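Local coordinates for transcriptional activator PlcR protein (Bacillus thuringiensis, PDB 3U3W), which activates transcription of virulence genes as a DNA-binding quorum-sensing regulator switched on by the signal peptide PapR, at residues K22-N27 against A54-P59; K76-Q81 against N96-E101; D150-L155 against K183-L188. One frame throughout, in Å; residues are numbered along the deposited sequence.

Contact 1 (K22-N27 against A54-P59)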
ATOM      1  N   LYS A  22      12.653 -31.773  -4.093  1.00 57.41           N
ATOM      2  CA  LYS A  22      11.992 -32.373  -5.243  1.00 60.27           C
ATOM      3  C   LYS A  22      10.651 -31.687  -5.501  1.00 60.42           C
ATOM      4  O   LYS A  22      10.346 -31.304  -6.639  1.00 50.43           O
ATOM      5  CB  LYS A  22      11.800 -33.884  -5.043  1.00 61.61           C
ATOM      6  CG  LYS A  22      11.158 -34.593  -6.239  1.00 75.11           C
ATOM      7  CD  LYS A  22      12.023 -34.482  -7.495  1.00 78.29           C
ATOM      8  CE  LYS A  22      11.223 -34.737  -8.776  1.00 81.46           C
ATOM      9  NZ  LYS A  22      10.437 -33.548  -9.240  1.00 69.59           N
ATOM     10  N   GLN A  23       9.864 -31.523  -4.437  1.00 54.71           N
ATOM     11  CA  GLN A  23       8.539 -30.921  -4.547  1.00 59.77           C
ATOM     12  C   GLN A  23       8.624 -29.503  -5.070  1.00 66.28           C
ATOM     13  O   GLN A  23       7.849 -29.093  -5.939  1.00 60.74           O
ATOM     14  CB  GLN A  23       7.841 -30.918  -3.193  1.00 61.92           C
ATOM     15  CG  GLN A  23       7.413 -32.293  -2.725  1.00 59.03           C
ATOM     16  CD  GLN A  23       6.626 -32.239  -1.434  1.00 76.08           C
ATOM     17  OE1 GLN A  23       7.192 -32.354  -0.344  1.00 67.42           O
ATOM     18  NE2 GLN A  23       5.309 -32.059  -1.547  1.00 72.85           N
ATOM     19  N   LEU A  24       9.580 -28.757  -4.526  1.00 65.49           N
ATOM     20  CA  LEU A  24       9.766 -27.362  -4.876  1.00 46.32           C
ATOM     21  C   LEU A  24      10.208 -27.230  -6.323  1.00 53.84           C
ATOM     22  O   LEU A  24       9.754 -26.335  -7.042  1.00 48.70           O
ATOM     23  CB  LEU A  24      10.796 -26.731  -3.934  1.00 53.53           C
ATOM     24  CG  LEU A  24      11.167 -25.262  -4.144  1.00 43.80           C
ATOM     25  CD1 LEU A  24       9.923 -24.391  -4.229  1.00 49.74           C
ATOM     26  CD2 LEU A  24      12.087 -24.798  -3.027  1.00 42.91           C
ATOM     27  N   SER A  25      11.086 -28.134  -6.751  1.00 55.40           N
ATOM     28  CA  SER A  25      11.681 -28.067  -8.086  1.00 53.70           C
ATOM     29  C   SER A  25      10.715 -28.375  -9.240  1.00 54.02           C
ATOM     30  O   SER A  25      11.015 -28.069 -10.395  1.00 48.80           O
ATOM     31  CB  SER A  25      12.931 -28.966  -8.176  1.00 49.24           C
ATOM     32  OG  SER A  25      12.616 -30.351  -8.129  1.00 57.78           O
ATOM     33  N   GLU A  26       9.559 -28.959  -8.922  1.00 61.33           N
ATOM     34  CA  GLU A  26       8.612 -29.432  -9.940  1.00 60.00           C
ATOM     35  C   GLU A  26       8.172 -28.375 -10.955  1.00 60.25           C
ATOM     36  O   GLU A  26       7.681 -27.301 -10.592  1.00 55.29           O
ATOM     37  CB  GLU A  26       7.390 -30.078  -9.279  1.00 59.01           C
ATOM     38  CG  GLU A  26       7.646 -31.492  -8.778  1.00 78.63           C
ATOM     39  CD  GLU A  26       6.694 -31.910  -7.663  1.00 99.33           C
ATOM     40  OE1 GLU A  26       6.946 -32.958  -7.018  1.00 86.59           O
ATOM     41  OE2 GLU A  26       5.697 -31.189  -7.432  1.00 99.22           O
ATOM     42  N   ASN A  27       8.348 -28.698 -12.232  1.00 51.98           N
ATOM     43  CA  ASN A  27       7.931 -27.824 -13.324  1.00 56.64           C
ATOM     44  C   ASN A  27       8.753 -26.551 -13.405  1.00 66.96           C
ATOM     45  O   ASN A  27       8.516 -25.693 -14.265  1.00 63.17           O
ATOM     46  CB  ASN A  27       6.439 -27.492 -13.222  1.00 64.83           C
ATOM     47  CG  ASN A  27       5.560 -28.708 -13.444  1.00 78.40           C
ATOM     48  OD1 ASN A  27       5.379 -29.157 -14.581  1.00 79.98           O
ATOM     49  ND2 ASN A  27       5.018 -29.258 -12.356  1.00 50.87           N
ATOM     50  N   ALA A  54       6.766 -17.925  -6.473  1.00 42.12           N
ATOM     51  CA  ALA A  54       5.352 -18.217  -6.632  1.00 47.76           C
ATOM     52  C   ALA A  54       4.907 -19.411  -5.778  1.00 45.29           C
ATOM     53  O   ALA A  54       3.960 -19.311  -4.987  1.00 47.88           O
ATOM     54  CB  ALA A  54       5.028 -18.448  -8.102  1.00 51.06           C
ATOM     55  N   LYS A  55       5.592 -20.539  -5.933  1.00 46.62           N
ATOM     56  CA  LYS A  55       5.238 -21.740  -5.186  1.00 49.89           C
ATOM     57  C   LYS A  55       5.323 -21.530  -3.669  1.00 45.30           C
ATOM     58  O   LYS A  55       4.525 -22.085  -2.913  1.00 48.74           O
ATOM     59  CB  LYS A  55       6.093 -22.940  -5.623  1.00 51.77           C
ATOM     60  CG  LYS A  55       5.493 -24.289  -5.197  1.00 54.49           C
ATOM     61  CD  LYS A  55       6.176 -25.479  -5.863  1.00 58.19           C
ATOM     62  CE  LYS A  55       6.056 -25.434  -7.379  1.00 54.24           C
ATOM     63  NZ  LYS A  55       6.675 -26.639  -8.013  1.00 62.45           N
ATOM     64  N   LEU A  56       6.285 -20.721  -3.229  1.00 50.47           N
ATOM     65  CA  LEU A  56       6.472 -20.466  -1.803  1.00 41.30           C
ATOM     66  C   LEU A  56       5.611 -19.297  -1.320  1.00 49.00           C
ATOM     67  O   LEU A  56       5.554 -19.013  -0.124  1.00 52.19           O
ATOM     68  CB  LEU A  56       7.942 -20.193  -1.488  1.00 47.94           C
ATOM     69  CG  LEU A  56       8.988 -21.267  -1.794  1.00 44.34           C
ATOM     70  CD1 LEU A  56      10.388 -20.714  -1.580  1.00 43.06           C
ATOM     71  CD2 LEU A  56       8.772 -22.492  -0.946  1.00 43.16           C
ATOM     72  N   GLN A  57       4.934 -18.633  -2.253  1.00 42.23           N
ATOM     73  CA  GLN A  57       4.084 -17.485  -1.929  1.00 51.28           C
ATOM     74  C   GLN A  57       4.886 -16.387  -1.247  1.00 49.76           C
ATOM     75  O   GLN A  57       4.565 -15.955  -0.150  1.00 50.62           O
ATOM     76  CB  GLN A  57       2.887 -17.901  -1.067  1.00 41.99           C
ATOM     77  CG  GLN A  57       1.946 -18.907  -1.758  1.00 59.64           C
ATOM     78  CD  GLN A  57       0.761 -19.337  -0.884  1.00 63.02           C
ATOM     79  OE1 GLN A  57       0.817 -20.363  -0.201  1.00 56.18           O
ATOM     80  NE2 GLN A  57      -0.316 -18.553  -0.913  1.00 42.00           N
ATOM     81  N   ILE A  58       5.943 -15.945  -1.910  1.00 57.89           N
ATOM     82  CA  ILE A  58       6.791 -14.892  -1.375  1.00 51.52           C
ATOM     83  C   ILE A  58       6.955 -13.802  -2.425  1.00 48.33           C
ATOM     84  O   ILE A  58       7.342 -14.095  -3.558  1.00 40.72           O
ATOM     85  CB  ILE A  58       8.177 -15.442  -1.001  1.00 46.07           C
ATOM     86  CG1 ILE A  58       8.053 -16.562   0.044  1.00 47.20           C
ATOM     87  CG2 ILE A  58       9.106 -14.305  -0.562  1.00 44.04           C
ATOM     88  CD1 ILE A  58       7.757 -16.092   1.476  1.00 45.21           C
ATOM     89  N   PRO A  59       6.635 -12.545  -2.065  1.00 49.54           N
ATOM     90  CA  PRO A  59       6.903 -11.414  -2.959  1.00 52.47           C
ATOM     91  C   PRO A  59       8.356 -11.475  -3.398  1.00 49.29           C
ATOM     92  O   PRO A  59       9.262 -11.661  -2.579  1.00 49.19           O
ATOM     93  CB  PRO A  59       6.669 -10.191  -2.068  1.00 45.23           C
ATOM     94  CG  PRO A  59       5.725 -10.665  -1.032  1.00 60.30           C
ATOM     95  CD  PRO A  59       6.059 -12.112  -0.782  1.00 54.75           C
TER
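Inside the N-terminal helix-turn-helix domain, where the end of helix 46-56 meets the end of helix 21-25, a lysine ammonium is gripped by backbone carbonyls, with a small apolar flank. Lys-55 carries the contact. Its CG stands anti to the backbone N (chi1 -163°), and one bend at chi3 brings the ammonium to carbonyls of the last turn of helix 21-25 and of the loop that follows. There NZ of Lys-55 donates to Leu-24 O at 3.2 Å, coming from well above the carbonyl plane, and weakly to Gln-23 O. Negative potential at this helix end would be expected to suit the charge, as would the carboxylate of Glu-26, although Glu-26 OE2 stays 4.7 Å from Lys-55 NZ and makes no salt bridge. Beside this grip, Leu-24 and Leu-56 cross at about a right angle, CD1 of Leu-24 lying 4.0 Å from CD2 of Leu-56. Arg-17 bonds to Leu-56 O. Lys-22, at the start of segment 22-27, packs on a DNA phosphate. Gln-57, at positive phi, closes helix 46-56 in a Schellman motif. The best-aligned bond runs from Lys-55 NZ to Glu-26 O: 2.8 Å, in the carbonyl plane and on a lone pair.

Contact 2 (K76-Q81 against N96-E101)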
ATOM      1  N   LYS A  76      13.425  -3.676   8.658  1.00 41.87           N
ATOM      2  CA  LYS A  76      12.154  -3.242   8.111  1.00 42.97           C
ATOM      3  C   LYS A  76      11.155  -2.823   9.201  1.00 40.08           C
ATOM      4  O   LYS A  76      10.431  -1.838   9.039  1.00 38.00           O
ATOM      5  CB  LYS A  76      11.579  -4.309   7.179  1.00 43.41           C
ATOM      6  CG  LYS A  76      12.501  -4.619   6.009  1.00 62.91           C
ATOM      7  CD  LYS A  76      11.724  -4.909   4.728  1.00 73.87           C
ATOM      8  CE  LYS A  76      10.819  -6.123   4.885  1.00 76.84           C
ATOM      9  NZ  LYS A  76      10.021  -6.365   3.652  1.00 78.33           N
ATOM     10  N   GLN A  77      11.130  -3.554  10.312  1.00 40.91           N
ATOM     11  CA  GLN A  77      10.300  -3.176  11.458  1.00 44.82           C
ATOM     12  C   GLN A  77      10.803  -1.872  12.092  1.00 38.28           C
ATOM     13  O   GLN A  77      10.026  -1.062  12.602  1.00 36.55           O
ATOM     14  CB  GLN A  77      10.294  -4.289  12.503  1.00 37.57           C
ATOM     15  CG  GLN A  77      10.034  -5.669  11.922  1.00 71.40           C
ATOM     16  CD  GLN A  77      10.232  -6.796  12.933  1.00 86.15           C
ATOM     17  OE1 GLN A  77      10.590  -7.921  12.563  1.00 73.89           O
ATOM     18  NE2 GLN A  77       9.998  -6.497  14.213  1.00 75.14           N
ATOM     19  N   PHE A  78      12.118  -1.686  12.064  1.00 35.61           N
ATOM     20  CA  PHE A  78      12.722  -0.482  12.600  1.00 38.30           C
ATOM     21  C   PHE A  78      12.226   0.709  11.780  1.00 39.70           C
ATOM     22  O   PHE A  78      11.688   1.671  12.316  1.00 29.08           O
ATOM     23  CB  PHE A  78      14.237  -0.594  12.525  1.00 35.26           C
ATOM     24  CG  PHE A  78      14.964   0.486  13.270  1.00 48.83           C
ATOM     25  CD1 PHE A  78      15.150   0.394  14.642  1.00 46.24           C
ATOM     26  CD2 PHE A  78      15.479   1.585  12.597  1.00 42.52           C
ATOM     27  CE1 PHE A  78      15.831   1.386  15.331  1.00 49.81           C
ATOM     28  CE2 PHE A  78      16.158   2.581  13.280  1.00 43.73           C
ATOM     29  CZ  PHE A  78      16.338   2.478  14.649  1.00 51.00           C
ATOM     30  N   LYS A  79      12.398   0.610  10.466  1.00 34.67           N
ATOM     31  CA  LYS A  79      11.928   1.614   9.520  1.00 35.94           C
ATOM     32  C   LYS A  79      10.436   1.983   9.697  1.00 38.71           C
ATOM     33  O   LYS A  79      10.073   3.165   9.712  1.00 35.56           O
ATOM     34  CB  LYS A  79      12.212   1.126   8.099  1.00 30.24           C
ATOM     35  CG  LYS A  79      12.062   2.182   7.060  1.00 34.42           C
ATOM     36  CD  LYS A  79      12.441   1.673   5.689  1.00 32.79           C
ATOM     37  CE  LYS A  79      12.096   2.714   4.629  1.00 33.99           C
ATOM     38  NZ  LYS A  79      12.164   2.170   3.243  1.00 40.90           N
ATOM     39  N   ASP A  80       9.578   0.979   9.842  1.00 32.68           N
ATOM     40  CA  ASP A  80       8.154   1.220  10.061  1.00 31.80           C
ATOM     41  C   ASP A  80       7.871   1.896  11.394  1.00 33.25           C
ATOM     42  O   ASP A  80       6.896   2.633  11.520  1.00 29.67           O
ATOM     43  CB  ASP A  80       7.358  -0.095   9.989  1.00 36.58           C
ATOM     44  CG  ASP A  80       7.309  -0.677   8.585  1.00 65.70           C
ATOM     45  OD1 ASP A  80       7.575   0.071   7.604  1.00 62.72           O
ATOM     46  OD2 ASP A  80       6.996  -1.888   8.469  1.00 73.06           O
ATOM     47  N   GLN A  81       8.711   1.621  12.390  1.00 32.51           N
ATOM     48  CA  GLN A  81       8.562   2.222  13.712  1.00 38.39           C
ATOM     49  C   GLN A  81       8.866   3.715  13.630  1.00 39.46           C
ATOM     50  O   GLN A  81       8.060   4.569  14.039  1.00 36.90           O
ATOM     51  CB  GLN A  81       9.495   1.542  14.719  1.00 31.55           C
ATOM     52  CG  GLN A  81       8.776   0.681  15.735  1.00 46.46           C
ATOM     53  CD  GLN A  81       9.609  -0.503  16.237  1.00 75.64           C
ATOM     54  OE1 GLN A  81      10.801  -0.628  15.934  1.00 60.18           O
ATOM     55  NE2 GLN A  81       8.971  -1.381  17.007  1.00 69.88           N
ATOM     56  N   ASN A  96      16.611   9.580  19.786  1.00 31.80           N
ATOM     57  CA  ASN A  96      17.252   8.539  20.594  1.00 39.98           C
ATOM     58  C   ASN A  96      17.295   7.174  19.917  1.00 39.23           C
ATOM     59  O   ASN A  96      18.344   6.516  19.888  1.00 36.16           O
ATOM     60  CB  ASN A  96      16.559   8.407  21.949  1.00 37.77           C
ATOM     61  CG  ASN A  96      16.770   9.618  22.829  1.00 33.90           C
ATOM     62  OD1 ASN A  96      17.842  10.228  22.814  1.00 34.44           O
ATOM     63  ND2 ASN A  96      15.748   9.977  23.597  1.00 45.92           N
ATOM     64  N   LYS A  97      16.155   6.754  19.372  1.00 35.22           N
ATOM     65  CA  LYS A  97      16.042   5.443  18.736  1.00 31.92           C
ATOM     66  C   LYS A  97      17.032   5.312  17.574  1.00 36.77           C
ATOM     67  O   LYS A  97      17.789   4.343  17.480  1.00 37.46           O
ATOM     68  CB  LYS A  97      14.606   5.210  18.259  1.00 36.51           C
ATOM     69  CG  LYS A  97      14.423   3.997  17.349  1.00 33.19           C
ATOM     70  CD  LYS A  97      12.960   3.805  16.967  1.00 41.47           C
ATOM     71  CE  LYS A  97      12.764   2.533  16.153  1.00 46.43           C
ATOM     72  NZ  LYS A  97      13.151   1.318  16.942  1.00 40.60           N
ATOM     73  N   VAL A  98      17.039   6.307  16.702  1.00 33.02           N
ATOM     74  CA  VAL A  98      17.893   6.285  15.526  1.00 36.72           C
ATOM     75  C   VAL A  98      19.383   6.473  15.854  1.00 42.50           C
ATOM     76  O   VAL A  98      20.261   5.887  15.201  1.00 34.28           O
ATOM     77  CB  VAL A  98      17.429   7.354  14.522  1.00 35.24           C
ATOM     78  CG1 VAL A  98      18.529   7.692  13.537  1.00 26.93           C
ATOM     79  CG2 VAL A  98      16.174   6.876  13.819  1.00 32.45           C
ATOM     80  N   TRP A  99      19.668   7.301  16.859  1.00 39.14           N
ATOM     81  CA  TRP A  99      21.049   7.478  17.297  1.00 46.35           C
ATOM     82  C   TRP A  99      21.658   6.153  17.783  1.00 35.67           C
ATOM     83  O   TRP A  99      22.786   5.812  17.428  1.00 36.10           O
ATOM     84  CB  TRP A  99      21.178   8.564  18.373  1.00 44.28           C
ATOM     85  CG  TRP A  99      22.560   8.622  18.894  1.00 38.33           C
ATOM     86  CD1 TRP A  99      22.993   8.211  20.127  1.00 44.55           C
ATOM     87  CD2 TRP A  99      23.732   9.048  18.178  1.00 42.34           C
ATOM     88  NE1 TRP A  99      24.359   8.380  20.229  1.00 33.54           N
ATOM     89  CE2 TRP A  99      24.835   8.894  19.049  1.00 42.06           C
ATOM     90  CE3 TRP A  99      23.951   9.564  16.894  1.00 46.41           C
ATOM     91  CZ2 TRP A  99      26.142   9.232  18.672  1.00 41.82           C
ATOM     92  CZ3 TRP A  99      25.255   9.905  16.522  1.00 48.61           C
ATOM     93  CH2 TRP A  99      26.332   9.732  17.411  1.00 35.54           C
ATOM     94  N   ASN A 100      20.898   5.406  18.578  1.00 37.97           N
ATOM     95  CA  ASN A 100      21.347   4.085  19.034  1.00 48.68           C
ATOM     96  C   ASN A 100      21.686   3.149  17.893  1.00 43.50           C
ATOM     97  O   ASN A 100      22.732   2.507  17.896  1.00 47.59           O
ATOM     98  CB  ASN A 100      20.327   3.444  19.977  1.00 36.29           C
ATOM     99  CG  ASN A 100      20.358   4.076  21.360  1.00 65.75           C
ATOM    100  OD1 ASN A 100      21.378   4.645  21.764  1.00 60.73           O
ATOM    101  ND2 ASN A 100      19.247   3.988  22.087  1.00 57.72           N
ATOM    102  N   GLU A 101      20.800   3.088  16.908  1.00 46.20           N
ATOM    103  CA  GLU A 101      21.042   2.269  15.740  1.00 40.99           C
ATOM    104  C   GLU A 101      22.264   2.757  14.964  1.00 44.65           C
ATOM    105  O   GLU A 101      23.031   1.962  14.418  1.00 49.55           O
ATOM    106  CB  GLU A 101      19.807   2.263  14.841  1.00 40.11           C
ATOM    107  CG  GLU A 101      19.905   1.281  13.697  1.00 43.24           C
ATOM    108  CD  GLU A 101      19.872  -0.164  14.177  1.00 57.31           C
ATOM    109  OE1 GLU A 101      19.209  -0.421  15.210  1.00 50.54           O
ATOM    110  OE2 GLU A 101      20.513  -1.031  13.530  1.00 43.92           O
TER
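An antiparallel helix pair of the TPR-like C-terminal regulatory domain meets here: helices 72-87 and 91-102 follow one another in the chain, and their local segments run at 152° with axes 11.6 Å apart. Phe-78 carries the packing. Its CG is anti to the backbone N (chi1 -170°), which sends the ring straight at the second helix. Lys-97 and Glu-101, one turn apart, hold it from opposite faces. Over one face the Lys-97 chain arrives tip to tip, its CE 3.8 Å from the centroid of the Phe-78 ring in a CH-pi contact displaced toward the rim. Over the other, Glu-101 slides past in the opposite direction, and its CG makes a longer CH-pi contact, 4.3 Å from the centroid of the Phe-78 ring. Val-98 closes the edge, with Phe-78 CZ 4.2 Å from Val-98 CA. Lys-97 is extended until a bend at chi4 (62°) turns its NZ to Gln-81 OE1, a 3.2 Å hydrogen bond that enters from above the amide plane. The same Lys-97 NZ lies 3.1 Å from Phe-78 CE1. The Glu-101 carboxylate forms salt bridges with Arg-74 and Lys-104, which would be expected to stabilise its negative charge at this buried position. Leu-115 of helix 109-125 packs on both Phe-78 and Glu-101. Such packing of consecutive antiparallel helices against each other, backed by the next helix, is characteristic of tetratricopeptide-type helical repeat folds.

Contact 3 (D150-L155 against K183-L188)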
ATOM      1  N   ASP A 150      14.254   0.942  -2.027  1.00 42.43           N
ATOM      2  CA  ASP A 150      13.193   1.946  -1.934  1.00 38.38           C
ATOM      3  C   ASP A 150      13.500   3.082  -2.900  1.00 41.96           C
ATOM      4  O   ASP A 150      14.358   3.915  -2.625  1.00 45.48           O
ATOM      5  CB  ASP A 150      13.074   2.460  -0.493  1.00 32.96           C
ATOM      6  CG  ASP A 150      11.883   3.404  -0.280  1.00 40.48           C
ATOM      7  OD1 ASP A 150      11.326   3.952  -1.261  1.00 32.63           O
ATOM      8  OD2 ASP A 150      11.521   3.621   0.895  1.00 32.79           O
ATOM      9  N   VAL A 151      12.809   3.104  -4.040  1.00 44.21           N
ATOM     10  CA  VAL A 151      13.107   4.089  -5.080  1.00 44.93           C
ATOM     11  C   VAL A 151      12.690   5.520  -4.710  1.00 34.74           C
ATOM     12  O   VAL A 151      13.060   6.451  -5.396  1.00 31.46           O
ATOM     13  CB  VAL A 151      12.513   3.699  -6.483  1.00 49.19           C
ATOM     14  CG1 VAL A 151      12.922   2.297  -6.869  1.00 39.73           C
ATOM     15  CG2 VAL A 151      10.991   3.845  -6.521  1.00 31.12           C
ATOM     16  N   TYR A 152      11.934   5.688  -3.624  1.00 36.70           N
ATOM     17  CA  TYR A 152      11.385   7.002  -3.267  1.00 34.67           C
ATOM     18  C   TYR A 152      12.175   7.762  -2.204  1.00 36.89           C
ATOM     19  O   TYR A 152      11.826   8.900  -1.885  1.00 35.01           O
ATOM     20  CB  TYR A 152       9.936   6.868  -2.788  1.00 32.56           C
ATOM     21  CG  TYR A 152       9.030   6.278  -3.832  1.00 43.96           C
ATOM     22  CD1 TYR A 152       8.460   7.074  -4.816  1.00 38.87           C
ATOM     23  CD2 TYR A 152       8.751   4.917  -3.841  1.00 34.91           C
ATOM     24  CE1 TYR A 152       7.635   6.528  -5.785  1.00 37.50           C
ATOM     25  CE2 TYR A 152       7.934   4.366  -4.798  1.00 36.96           C
ATOM     26  CZ  TYR A 152       7.377   5.174  -5.772  1.00 49.03           C
ATOM     27  OH  TYR A 152       6.556   4.612  -6.731  1.00 65.15           O
ATOM     28  N   GLN A 153      13.218   7.136  -1.655  1.00 29.34           N
ATOM     29  CA  GLN A 153      13.957   7.700  -0.522  1.00 31.01           C
ATOM     30  C   GLN A 153      14.559   9.101  -0.772  1.00 32.50           C
ATOM     31  O   GLN A 153      14.413   9.985   0.060  1.00 32.81           O
ATOM     32  CB  GLN A 153      15.031   6.726  -0.047  1.00 26.22           C
ATOM     33  CG  GLN A 153      15.692   7.140   1.243  1.00 35.59           C
ATOM     34  CD  GLN A 153      16.193   5.949   2.044  1.00 43.15           C
ATOM     35  OE1 GLN A 153      15.419   5.279   2.740  1.00 30.77           O
ATOM     36  NE2 GLN A 153      17.491   5.677   1.947  1.00 27.73           N
ATOM     37  N   ASN A 154      15.226   9.297  -1.911  1.00 25.99           N
ATOM     38  CA  ASN A 154      15.687  10.626  -2.305  1.00 36.13           C
ATOM     39  C   ASN A 154      14.567  11.671  -2.374  1.00 35.60           C
ATOM     40  O   ASN A 154      14.776  12.835  -2.013  1.00 33.46           O
ATOM     41  CB  ASN A 154      16.426  10.586  -3.650  1.00 28.87           C
ATOM     42  CG  ASN A 154      17.723   9.842  -3.572  1.00 34.71           C
ATOM     43  OD1 ASN A 154      18.308   9.704  -2.505  1.00 37.41           O
ATOM     44  ND2 ASN A 154      18.182   9.341  -4.709  1.00 50.70           N
ATOM     45  N   LEU A 155      13.396  11.268  -2.866  1.00 28.87           N
ATOM     46  CA  LEU A 155      12.260  12.180  -2.925  1.00 31.59           C
ATOM     47  C   LEU A 155      11.816  12.555  -1.513  1.00 25.51           C
ATOM     48  O   LEU A 155      11.485  13.706  -1.245  1.00 21.89           O
ATOM     49  CB  LEU A 155      11.107  11.600  -3.759  1.00 27.40           C
ATOM     50  CG  LEU A 155      11.474  11.374  -5.235  1.00 38.89           C
ATOM     51  CD1 LEU A 155      10.294  10.895  -6.045  1.00 34.00           C
ATOM     52  CD2 LEU A 155      12.042  12.635  -5.855  1.00 45.76           C
ATOM     53  N   LYS A 183       6.747  16.628 -10.063  1.00 34.06           N
ATOM     54  CA  LYS A 183       7.148  16.344 -11.439  1.00 39.94           C
ATOM     55  C   LYS A 183       7.922  15.027 -11.550  1.00 38.45           C
ATOM     56  O   LYS A 183       7.643  14.204 -12.419  1.00 44.56           O
ATOM     57  CB  LYS A 183       7.978  17.512 -11.993  1.00 45.53           C
ATOM     58  CG  LYS A 183       8.377  17.386 -13.461  1.00 49.59           C
ATOM     59  CD  LYS A 183       9.022  18.672 -13.979  1.00 68.92           C
ATOM     60  CE  LYS A 183       9.208  18.642 -15.503  1.00 93.74           C
ATOM     61  NZ  LYS A 183       9.978  17.455 -15.991  1.00 96.21           N
ATOM     62  N   GLN A 184       8.894  14.843 -10.665  1.00 35.09           N
ATOM     63  CA  GLN A 184       9.640  13.596 -10.575  1.00 37.70           C
ATOM     64  C   GLN A 184       8.732  12.414 -10.253  1.00 44.31           C
ATOM     65  O   GLN A 184       9.017  11.298 -10.671  1.00 42.44           O
ATOM     66  CB  GLN A 184      10.750  13.705  -9.520  1.00 43.20           C
ATOM     67  CG  GLN A 184      11.839  14.726  -9.859  1.00 45.79           C
ATOM     68  CD  GLN A 184      12.830  14.940  -8.722  1.00 49.09           C
ATOM     69  OE1 GLN A 184      13.568  14.029  -8.352  1.00 70.32           O
ATOM     70  NE2 GLN A 184      12.853  16.150  -8.171  1.00 43.44           N
ATOM     71  N   LEU A 185       7.642  12.670  -9.522  1.00 38.47           N
ATOM     72  CA  LEU A 185       6.652  11.644  -9.199  1.00 41.07           C
ATOM     73  C   LEU A 185       5.835  11.182 -10.408  1.00 50.12           C
ATOM     74  O   LEU A 185       5.481  10.004 -10.504  1.00 52.98           O
ATOM     75  CB  LEU A 185       5.690  12.139  -8.116  1.00 40.70           C
ATOM     76  CG  LEU A 185       6.111  11.927  -6.671  1.00 39.09           C
ATOM     77  CD1 LEU A 185       4.968  12.300  -5.743  1.00 46.52           C
ATOM     78  CD2 LEU A 185       6.506  10.479  -6.461  1.00 42.70           C
ATOM     79  N   GLU A 186       5.517  12.114 -11.310  1.00 55.01           N
ATOM     80  CA  GLU A 186       4.808  11.794 -12.555  1.00 51.82           C
ATOM     81  C   GLU A 186       5.495  10.617 -13.226  1.00 51.91           C
ATOM     82  O   GLU A 186       4.852   9.656 -13.656  1.00 53.06           O
ATOM     83  CB  GLU A 186       4.837  12.982 -13.520  1.00 53.67           C
ATOM     84  CG  GLU A 186       4.205  14.271 -12.998  1.00 68.25           C
ATOM     85  CD  GLU A 186       2.703  14.343 -13.252  1.00101.72           C
ATOM     86  OE1 GLU A 186       2.198  13.581 -14.115  1.00 90.49           O
ATOM     87  OE2 GLU A 186       2.033  15.168 -12.587  1.00 89.99           O
ATOM     88  N   ALA A 187       6.820  10.718 -13.294  1.00 46.68           N
ATOM     89  CA  ALA A 187       7.691   9.709 -13.892  1.00 55.72           C
ATOM     90  C   ALA A 187       7.707   8.365 -13.158  1.00 55.19           C
ATOM     91  O   ALA A 187       7.678   7.315 -13.792  1.00 68.68           O
ATOM     92  CB  ALA A 187       9.123  10.256 -14.010  1.00 51.70           C
ATOM     93  N   LEU A 188       7.770   8.389 -11.833  1.00 46.34           N
ATOM     94  CA  LEU A 188       7.891   7.147 -11.093  1.00 49.49           C
ATOM     95  C   LEU A 188       6.554   6.436 -10.944  1.00 51.14           C
ATOM     96  O   LEU A 188       5.487   7.028 -11.050  1.00 57.95           O
ATOM     97  CB  LEU A 188       8.529   7.368  -9.718  1.00 47.83           C
ATOM     98  CG  LEU A 188       9.895   8.059  -9.693  1.00 43.36           C
ATOM     99  CD1 LEU A 188      10.562   7.882  -8.331  1.00 41.18           C
ATOM    100  CD2 LEU A 188      10.794   7.530 -10.793  1.00 47.53           C
TER
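Asp-150 starts the turn that leads into helix 153-167, and its OD1 accepts from Tyr-152 N at 3.0 Å with an N-H...O angle of 155°, a capping bond met from above the carboxylate plane. A type I beta turn runs from Asp-150 to Gln-153. Next, Val-151 points toward the end of helix 171-187, where its CG2 comes within 4.4 Å of Leu-188 CD1; Val-151 CG2 also lies over one face of the neighbouring Tyr-152 ring, near its rim. Tyr-152 has CG anti to the carbonyl carbon (chi1 -60°), and its ring passes Leu-188 in the opposite direction, CE1 of Tyr-152 reaching 4.1 Å from Leu-188 CD1. The same ring meets Leu-185 CD2 with its edge. Leu-155, about one helical turn on, carries the largest share of the burial. Its CD1 touches two methyls, 3.8 Å from Leu-188 CD1 and 3.8 Å from Leu-185 CD2, the first approach being tip to tip and the second oblique. Its other branch, CD2, lies 3.2 Å from Gln-184 OE1. Phe-194 of helix 192-208 packs on Leu-155 and Leu-185, while Ile-58 and Gln-57 of the second subunit pack on Val-151 and Leu-188 respectively. The polar ends Tyr-152 OH and Gln-184 NE2 bond outside the two segments, to His-189 O and Glu-158, so the contact itself is held by van der Waals packing; this implies that helix start and helix end are matched by the shapes of leucine and valine methyls and one tyrosine ring.

How the contacts relate
Contact 1 belongs to the DNA-binding domain, its centre 31 Å from the centre of the chain, whereas contacts 2 and 3 share the C-terminal helical domain, at 14 and 11 Å. Contact 2 is a buried contact; the other two are partly buried. None shares a helix with another, yet contacts 2 and 3 are joined by a salt bridge, Lys-79 NZ to Asp-150 OD2 at 2.8 Å. Chemistry follows place: a lysine on backbone carbonyls in the DNA-binding domain, a phenylalanine clasped by charged residues' aliphatic chains between antiparallel helices, and aliphatic-aromatic packing at helix ends. Contacts 1 and 3 also meet across the dimer, segment 54-59 of one subunit packing on segment 183-188 of the other.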